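PDB 5VIP: MdcD from Pseudomonas aeruginosa, which probably serves as the beta subunit of biotin-independent malonate decarboxylase, a carboxyltransferase-family protein expected to take part in decarboxylating the malonyl group. Local coordinates for residues Thr110-Leu115 against Val141-Tyr146. Residues are numbered along the deposited sequence; the frame is centred on the assembly and turned at random.
Sequences TRALLL and VDLQRY
Leu143, on the last turn of helix 126-143, meets the start of strand 111-115 and the residue before it, one methyl branch to each. CD2 lies 3.5 Å from CB of Ala112, a methyl-to-methyl contact, while CD1 makes a looser approach, 4.1 Å from the carbonyl oxygen of Thr110. With CG anti to the backbone N (chi1 176°), the leucine reaches out from the helix across a CA-CA separation of 8.5 Å between Ala112 and Leu143, and its two methyls are spread along one side of the chain. The Thr110 carbonyl is buried beside this apolar group but accepts a hydrogen bond from Asn104 ND2, and the threonine hydroxyl bonds to Asp103. Helix 87-105 also packs here, Leu97 against Ala112 and Asn104 against Leu143. Behind Leu143 the chain leaves the helix at Gln144, and the turn is held by a 2.9 Å backbone bond from Tyr146 N to Leu143 O. Gln144 OE1 accepts from the backbone N of Val149 and Ser171, tying this turn to the approaches of strands 150-153 and 172-176. The contact thus joins strand to helix within the beta-alpha-beta crossover 111-115, 126-143, 150-153, in the parallel part of the mixed sheet, as in the crotonase-like fold of carboxyltransferase domains.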
ATOM      1  N   THR B 110      11.559  18.378  -7.749  1.00 17.51           N
ATOM      2  CA  THR B 110      12.266  17.412  -6.915  1.00 17.65           C
ATOM      3  C   THR B 110      11.890  15.971  -7.252  1.00 16.75           C
ATOM      4  O   THR B 110      10.715  15.628  -7.379  1.00 19.29           O
ATOM      5  CB  THR B 110      12.012  17.704  -5.437  1.00 18.37           C
ATOM      6  OG1 THR B 110      12.537  19.005  -5.152  1.00 17.17           O
ATOM      7  CG2 THR B 110      12.714  16.675  -4.545  1.00 12.85           C
ATOM      8  N   ARG B 111      12.925  15.155  -7.417  1.00 16.52           N
ATOM      9  CA  ARG B 111      12.816  13.757  -7.803  1.00 17.96           C
ATOM     10  C   ARG B 111      13.047  12.878  -6.581  1.00 14.70           C
ATOM     11  O   ARG B 111      13.946  13.150  -5.806  1.00 15.35           O
ATOM     12  CB  ARG B 111      13.851  13.432  -8.891  1.00 17.86           C
ATOM     13  CG  ARG B 111      13.978  14.477 -10.012  1.00 25.35           C
ATOM     14  CD  ARG B 111      15.317  14.368 -10.707  1.00 25.22           C
ATOM     15  NE  ARG B 111      15.248  14.624 -12.161  1.00 23.12           N
ATOM     16  CZ  ARG B 111      16.238  14.353 -13.011  1.00 28.25           C
ATOM     17  NH1 ARG B 111      17.385  13.814 -12.569  1.00 19.93           N
ATOM     18  NH2 ARG B 111      16.085  14.604 -14.314  1.00 28.94           N
ATOM     19  N   ALA B 112      12.257  11.819  -6.411  1.00 14.88           N
ATOM     20  CA  ALA B 112      12.442  10.914  -5.285  1.00 13.18           C
ATOM     21  C   ALA B 112      12.941   9.550  -5.752  1.00 12.09           C
ATOM     22  O   ALA B 112      12.396   8.953  -6.696  1.00 10.25           O
ATOM     23  CB  ALA B 112      11.130  10.754  -4.484  1.00 10.10           C
ATOM     24  N   LEU B 113      13.973   9.063  -5.070  1.00 11.39           N
ATOM     25  CA  LEU B 113      14.608   7.791  -5.368  1.00 11.05           C
ATOM     26  C   LEU B 113      14.522   6.896  -4.135  1.00 12.38           C
ATOM     27  O   LEU B 113      14.967   7.285  -3.038  1.00 11.57           O
ATOM     28  CB  LEU B 113      16.068   8.004  -5.774  1.00 12.90           C
ATOM     29  CG  LEU B 113      16.973   6.797  -6.014  1.00 12.96           C
ATOM     30  CD1 LEU B 113      16.434   5.921  -7.152  1.00 11.97           C
ATOM     31  CD2 LEU B 113      18.369   7.276  -6.335  1.00 10.99           C
ATOM     32  N   LEU B 114      13.927   5.715  -4.312  1.00 10.51           N
ATOM     33  CA  LEU B 114      13.704   4.786  -3.199  1.00 11.19           C
ATOM     34  C   LEU B 114      14.581   3.548  -3.346  1.00 14.58           C
ATOM     35  O   LEU B 114      14.463   2.817  -4.329  1.00 12.92           O
ATOM     36  CB  LEU B 114      12.227   4.358  -3.128  1.00 11.16           C
ATOM     37  CG  LEU B 114      11.200   5.478  -2.991  1.00 13.71           C
ATOM     38  CD1 LEU B 114       9.770   4.894  -3.007  1.00 10.73           C
ATOM     39  CD2 LEU B 114      11.456   6.238  -1.693  1.00 15.99           C
ATOM     40  N   LEU B 115      15.432   3.308  -2.351  1.00 10.98           N
ATOM     41  CA  LEU B 115      16.233   2.090  -2.298  1.00 13.92           C
ATOM     42  C   LEU B 115      15.586   1.119  -1.307  1.00 17.09           C
ATOM     43  O   LEU B 115      15.732   1.261  -0.084  1.00 15.95           O
ATOM     44  CB  LEU B 115      17.672   2.408  -1.884  1.00 13.00           C
ATOM     45  CG  LEU B 115      18.686   2.770  -2.982  1.00 21.66           C
ATOM     46  CD1 LEU B 115      18.128   3.662  -4.093  1.00 17.29           C
ATOM     47  CD2 LEU B 115      19.945   3.388  -2.382  1.00 12.94           C
ATOM     48  N   VAL B 141       1.773   8.298  -5.071  1.00 11.80           N
ATOM     49  CA  VAL B 141       0.759   8.610  -6.071  1.00 13.51           C
ATOM     50  C   VAL B 141       0.662  10.135  -6.251  1.00 14.80           C
ATOM     51  O   VAL B 141       0.613  10.632  -7.379  1.00 14.66           O
ATOM     52  CB  VAL B 141      -0.612   7.992  -5.681  1.00 13.11           C
ATOM     53  CG1 VAL B 141      -1.710   8.368  -6.702  1.00 14.66           C
ATOM     54  CG2 VAL B 141      -0.489   6.470  -5.589  1.00 11.30           C
ATOM     55  N   ASP B 142       0.670  10.872  -5.143  1.00 13.15           N
ATOM     56  CA  ASP B 142       0.625  12.343  -5.202  1.00 14.53           C
ATOM     57  C   ASP B 142       1.827  12.892  -5.970  1.00 15.78           C
ATOM     58  O   ASP B 142       1.663  13.720  -6.856  1.00 16.73           O
ATOM     59  CB  ASP B 142       0.576  12.938  -3.791  1.00 17.61           C
ATOM     60  CG  ASP B 142       0.423  14.452  -3.785  1.00 23.65           C
ATOM     61  OD1 ASP B 142       0.091  15.041  -4.839  1.00 24.36           O
ATOM     62  OD2 ASP B 142       0.627  15.051  -2.704  1.00 23.00           O
ATOM     63  N   LEU B 143       3.025  12.406  -5.649  1.00 13.11           N
ATOM     64  CA  LEU B 143       4.240  12.920  -6.267  1.00 13.44           C
ATOM     65  C   LEU B 143       4.278  12.617  -7.764  1.00 14.13           C
ATOM     66  O   LEU B 143       4.796  13.412  -8.551  1.00 16.42           O
ATOM     67  CB  LEU B 143       5.485  12.343  -5.575  1.00 13.46           C
ATOM     68  CG  LEU B 143       6.867  12.708  -6.151  1.00 13.03           C
ATOM     69  CD1 LEU B 143       7.058  14.236  -6.275  1.00 12.14           C
ATOM     70  CD2 LEU B 143       7.977  12.113  -5.287  1.00 13.27           C
ATOM     71  N   GLN B 144       3.706  11.483  -8.156  1.00 13.80           N
ATOM     72  CA  GLN B 144       3.757  11.060  -9.547  1.00 15.29           C
ATOM     73  C   GLN B 144       2.697  11.744 -10.421  1.00 16.98           C
ATOM     74  O   GLN B 144       2.504  11.377 -11.578  1.00 16.09           O
ATOM     75  CB  GLN B 144       3.668   9.539  -9.628  1.00 14.62           C
ATOM     76  CG  GLN B 144       4.997   8.925  -9.146  1.00 13.18           C
ATOM     77  CD  GLN B 144       5.090   7.418  -9.263  1.00 14.41           C
ATOM     78  OE1 GLN B 144       6.189   6.871  -9.265  1.00 16.88           O
ATOM     79  NE2 GLN B 144       3.951   6.737  -9.355  1.00 13.52           N
ATOM     80  N   ARG B 145       2.058  12.772  -9.878  1.00 14.99           N
ATOM     81  CA  ARG B 145       1.364  13.747 -10.716  1.00 18.90           C
ATOM     82  C   ARG B 145       2.367  14.728 -11.335  1.00 20.41           C
ATOM     83  O   ARG B 145       2.039  15.445 -12.280  1.00 17.80           O
ATOM     84  CB  ARG B 145       0.303  14.484  -9.902  1.00 19.26           C
ATOM     85  CG  ARG B 145      -0.827  13.553  -9.465  1.00 20.39           C
ATOM     86  CD  ARG B 145      -1.935  14.299  -8.770  1.00 28.57           C
ATOM     87  NE  ARG B 145      -1.501  14.923  -7.530  1.00 25.89           N
ATOM     88  CZ  ARG B 145      -2.291  15.698  -6.791  1.00 27.66           C
ATOM     89  NH1 ARG B 145      -3.528  15.929  -7.187  1.00 32.09           N
ATOM     90  NH2 ARG B 145      -1.844  16.247  -5.672  1.00 28.13           N
ATOM     91  N   TYR B 146       3.598  14.724 -10.825  1.00 16.08           N
ATOM     92  CA  TYR B 146       4.626  15.689 -11.232  1.00 17.64           C
ATOM     93  C   TYR B 146       5.927  15.047 -11.720  1.00 17.27           C
ATOM     94  O   TYR B 146       6.528  15.486 -12.707  1.00 18.06           O
ATOM     95  CB  TYR B 146       4.951  16.626 -10.060  1.00 18.01           C
ATOM     96  CG  TYR B 146       3.729  17.107  -9.320  1.00 19.04           C
ATOM     97  CD1 TYR B 146       2.964  18.155  -9.813  1.00 19.48           C
ATOM     98  CD2 TYR B 146       3.333  16.504  -8.129  1.00 17.44           C
ATOM     99  CE1 TYR B 146       1.832  18.590  -9.145  1.00 20.33           C
ATOM    100  CE2 TYR B 146       2.210  16.933  -7.453  1.00 21.71           C
ATOM    101  CZ  TYR B 146       1.467  17.981  -7.964  1.00 23.03           C
ATOM    102  OH  TYR B 146       0.346  18.397  -7.289  1.00 23.57           O
TER